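Local coordinates for DNA polymerase (Bacillus phage phi29, PDB 2PY5), which replicates the phage genome by protein-primed, highly processive strand-displacement synthesis and, in its natural form, also has 3'-5' exonuclease activity, at residues 229-234 with 496-501. The protein carries 2 engineered substitutions. Residues are numbered along the deposited sequence; the frame is centred on the assembly and turned at random.
With EDO (1,2-ethanediol), chain K.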
loop_
_atom_site.group_PDB
_atom_site.type_symbol
_atom_site.label_atom_id
_atom_site.label_comp_id
_atom_site.label_asym_id
_atom_site.label_seq_id
_atom_site.Cartn_x
_atom_site.Cartn_y
_atom_site.Cartn_z
ATOM N N GLY F 229 7.569 1.116 -8.465
ATOM C CA GLY F 229 8.101 -0.115 -8.999
ATOM C C GLY F 229 8.058 -0.221 -10.512
ATOM O O GLY F 229 7.225 0.406 -11.170
ATOM N N PHE F 230 8.935 -1.057 -11.046
ATOM C CA PHE F 230 8.994 -1.354 -12.479
ATOM C C PHE F 230 8.066 -2.541 -12.785
ATOM O O PHE F 230 8.312 -3.680 -12.356
ATOM C CB PHE F 230 10.423 -1.688 -12.896
ATOM C CG PHE F 230 10.568 -1.970 -14.363
ATOM C CD1 PHE F 230 10.489 -0.948 -15.280
ATOM C CD2 PHE F 230 10.764 -3.269 -14.811
ATOM C CE1 PHE F 230 10.580 -1.218 -16.644
ATOM C CE2 PHE F 230 10.874 -3.541 -16.151
ATOM C CZ PHE F 230 10.797 -2.499 -17.065
ATOM N N THR F 231 7.015 -2.266 -13.545
ATOM C CA THR F 231 6.062 -3.299 -13.941
ATOM C C THR F 231 5.901 -3.223 -15.451
ATOM O O THR F 231 5.484 -2.197 -15.980
ATOM C CB THR F 231 4.687 -3.078 -13.259
ATOM O OG1 THR F 231 4.862 -2.966 -11.834
ATOM C CG2 THR F 231 3.737 -4.202 -13.574
ATOM N N TRP F 232 6.186 -4.325 -16.143
ATOM C CA TRP F 232 6.304 -4.333 -17.594
ATOM C C TRP F 232 6.043 -5.709 -18.165
ATOM O O TRP F 232 6.598 -6.698 -17.695
ATOM C CB TRP F 232 7.710 -3.883 -17.997
ATOM C CG TRP F 232 8.043 -4.001 -19.451
ATOM C CD1 TRP F 232 7.606 -3.200 -20.463
ATOM C CD2 TRP F 232 8.882 -4.983 -20.060
ATOM N NE1 TRP F 232 8.131 -3.605 -21.651
ATOM C CE2 TRP F 232 8.913 -4.709 -21.438
ATOM C CE3 TRP F 232 9.604 -6.075 -19.576
ATOM C CZ2 TRP F 232 9.655 -5.463 -22.329
ATOM C CZ3 TRP F 232 10.335 -6.836 -20.473
ATOM C CH2 TRP F 232 10.348 -6.534 -21.833
ATOM N N LEU F 233 5.197 -5.750 -19.201
ATOM C CA LEU F 233 4.941 -6.960 -19.988
ATOM C C LEU F 233 5.555 -6.813 -21.372
ATOM O O LEU F 233 5.261 -5.850 -22.103
ATOM C CB LEU F 233 3.439 -7.186 -20.121
ATOM C CG LEU F 233 2.989 -8.383 -20.953
ATOM C CD1 LEU F 233 3.561 -9.690 -20.460
ATOM C CD2 LEU F 233 1.456 -8.445 -21.014
ATOM N N ASN F 234 6.401 -7.773 -21.718
ATOM C CA ASN F 234 7.026 -7.858 -23.021
ATOM C C ASN F 234 5.958 -8.043 -24.077
ATOM O O ASN F 234 5.239 -9.031 -24.041
ATOM C CB ASN F 234 8.005 -9.033 -23.016
ATOM C CG ASN F 234 8.878 -9.094 -24.239
ATOM O OD1 ASN F 234 8.591 -8.470 -25.274
ATOM N ND2 ASN F 234 9.939 -9.898 -24.152
ATOM N N ARG F 496 -2.038 -8.196 -19.775
ATOM C CA ARG F 496 -1.595 -6.823 -19.495
ATOM C C ARG F 496 -0.695 -6.835 -18.276
ATOM O O ARG F 496 -0.586 -7.859 -17.583
ATOM C CB ARG F 496 -2.805 -5.933 -19.177
ATOM C CG ARG F 496 -3.891 -5.889 -20.230
ATOM C CD ARG F 496 -3.460 -5.015 -21.384
ATOM N NE ARG F 496 -4.535 -4.795 -22.345
ATOM C CZ ARG F 496 -4.745 -5.522 -23.436
ATOM N NH1 ARG F 496 -3.962 -6.548 -23.735
ATOM N NH2 ARG F 496 -5.752 -5.220 -24.248
ATOM N N GLN F 497 -0.083 -5.688 -17.982
ATOM C CA GLN F 497 0.578 -5.486 -16.695
ATOM C C GLN F 497 -0.386 -5.899 -15.587
ATOM O O GLN F 497 -1.584 -5.578 -15.640
ATOM C CB GLN F 497 0.993 -4.016 -16.494
ATOM C CG GLN F 497 2.136 -3.568 -17.382
ATOM C CD GLN F 497 2.222 -2.051 -17.573
ATOM O OE1 GLN F 497 3.319 -1.478 -17.599
ATOM N NE2 GLN F 497 1.067 -1.401 -17.740
ATOM N N LYS F 498 0.131 -6.642 -14.610
ATOM C CA LYS F 498 -0.638 -7.088 -13.448
ATOM C C LYS F 498 -1.856 -7.940 -13.780
ATOM O O LYS F 498 -2.745 -8.058 -12.951
ATOM C CB LYS F 498 -1.046 -5.887 -12.576
ATOM C CG LYS F 498 0.162 -5.139 -12.023
ATOM C CD LYS F 498 -0.229 -4.069 -11.049
ATOM C CE LYS F 498 0.994 -3.342 -10.525
ATOM N NZ LYS F 498 1.894 -4.214 -9.710
ATOM N N THR F 499 -1.881 -8.551 -14.967
ATOM C CA THR F 499 -3.042 -9.303 -15.431
ATOM C C THR F 499 -2.583 -10.580 -16.146
ATOM O O THR F 499 -2.291 -10.558 -17.340
ATOM C CB THR F 499 -3.920 -8.465 -16.377
ATOM O OG1 THR F 499 -4.211 -7.199 -15.756
ATOM C CG2 THR F 499 -5.224 -9.170 -16.702
ATOM N N TYR F 500 -2.491 -11.672 -15.396
ATOM C CA TYR F 500 -2.010 -12.932 -15.937
ATOM C C TYR F 500 -2.535 -14.119 -15.129
ATOM O O TYR F 500 -3.024 -13.963 -14.016
ATOM C CB TYR F 500 -0.471 -12.956 -15.976
ATOM C CG TYR F 500 0.197 -12.963 -14.627
ATOM C CD1 TYR F 500 0.488 -14.157 -14.017
ATOM C CD2 TYR F 500 0.535 -11.786 -13.968
ATOM C CE1 TYR F 500 1.105 -14.208 -12.793
ATOM C CE2 TYR F 500 1.152 -11.841 -12.719
ATOM C CZ TYR F 500 1.427 -13.065 -12.158
ATOM O OH TYR F 500 2.045 -13.203 -10.920
ATOM N N ILE F 501 -2.441 -15.298 -15.734
ATOM C CA ILE F 501 -2.740 -16.555 -15.065
ATOM C C ILE F 501 -1.577 -17.510 -15.280
ATOM O O ILE F 501 -0.849 -17.412 -16.278
ATOM C CB ILE F 501 -4.066 -17.210 -15.545
ATOM C CG1 ILE F 501 -4.081 -17.466 -17.062
ATOM C CG2 ILE F 501 -5.255 -16.337 -15.160
ATOM C CD1 ILE F 501 -5.370 -18.068 -17.593
HETATM C C1 EDO K . 12.736 -10.259 -26.521
HETATM O O1 EDO K . 11.337 -10.333 -26.782
HETATM C C2 EDO K . 13.450 -11.549 -26.924
HETATM O O2 EDO K . 13.732 -11.577 -28.331
#
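L233 of the short strand 231-233 faces the type II beta turn R496-T499, which links the antiparallel strands 491-496 and 499-509 as a beta hairpin; the CA atoms of L233 and Q497 stand 5.7 Å apart. Apart from G229, both segments lie in the polymerization region of this family B enzyme, and strand 231-233 pairs in the palm with strand 452-456, which carries the first residues of the YCDTD motif. T499 N donates to R496 O to close the turn. T231 and L233 point toward the hairpin, while W232, between them, points away. CG2 of T231, anti to the backbone N (its OG1 at chi1 -53°), lies 4.0 Å from both K498 CG and Q497 CB, an aliphatic contact in which the T231 and K498 side chains cross at about a right angle. OG1 sits beside the ammonium group, 3.9 Å from K498 NZ, yet its hydrogen bond goes to D456, a ligand of the catalytic magnesium; K498 NZ makes a salt bridge to the same carboxylate. T231 and K498 thus hold the two oxygens of one carboxylate; K498 also packs on a guanine base of the bound DNA. Q497 lays its CG 3.9 Å from T231 O. At the other end of the strand, L233 CD2 lies 3.7 Å from R496 N. Within the hairpin, T499 OG1 bonds Q497 O from 40° above the carbonyl plane, at 3.1 Å.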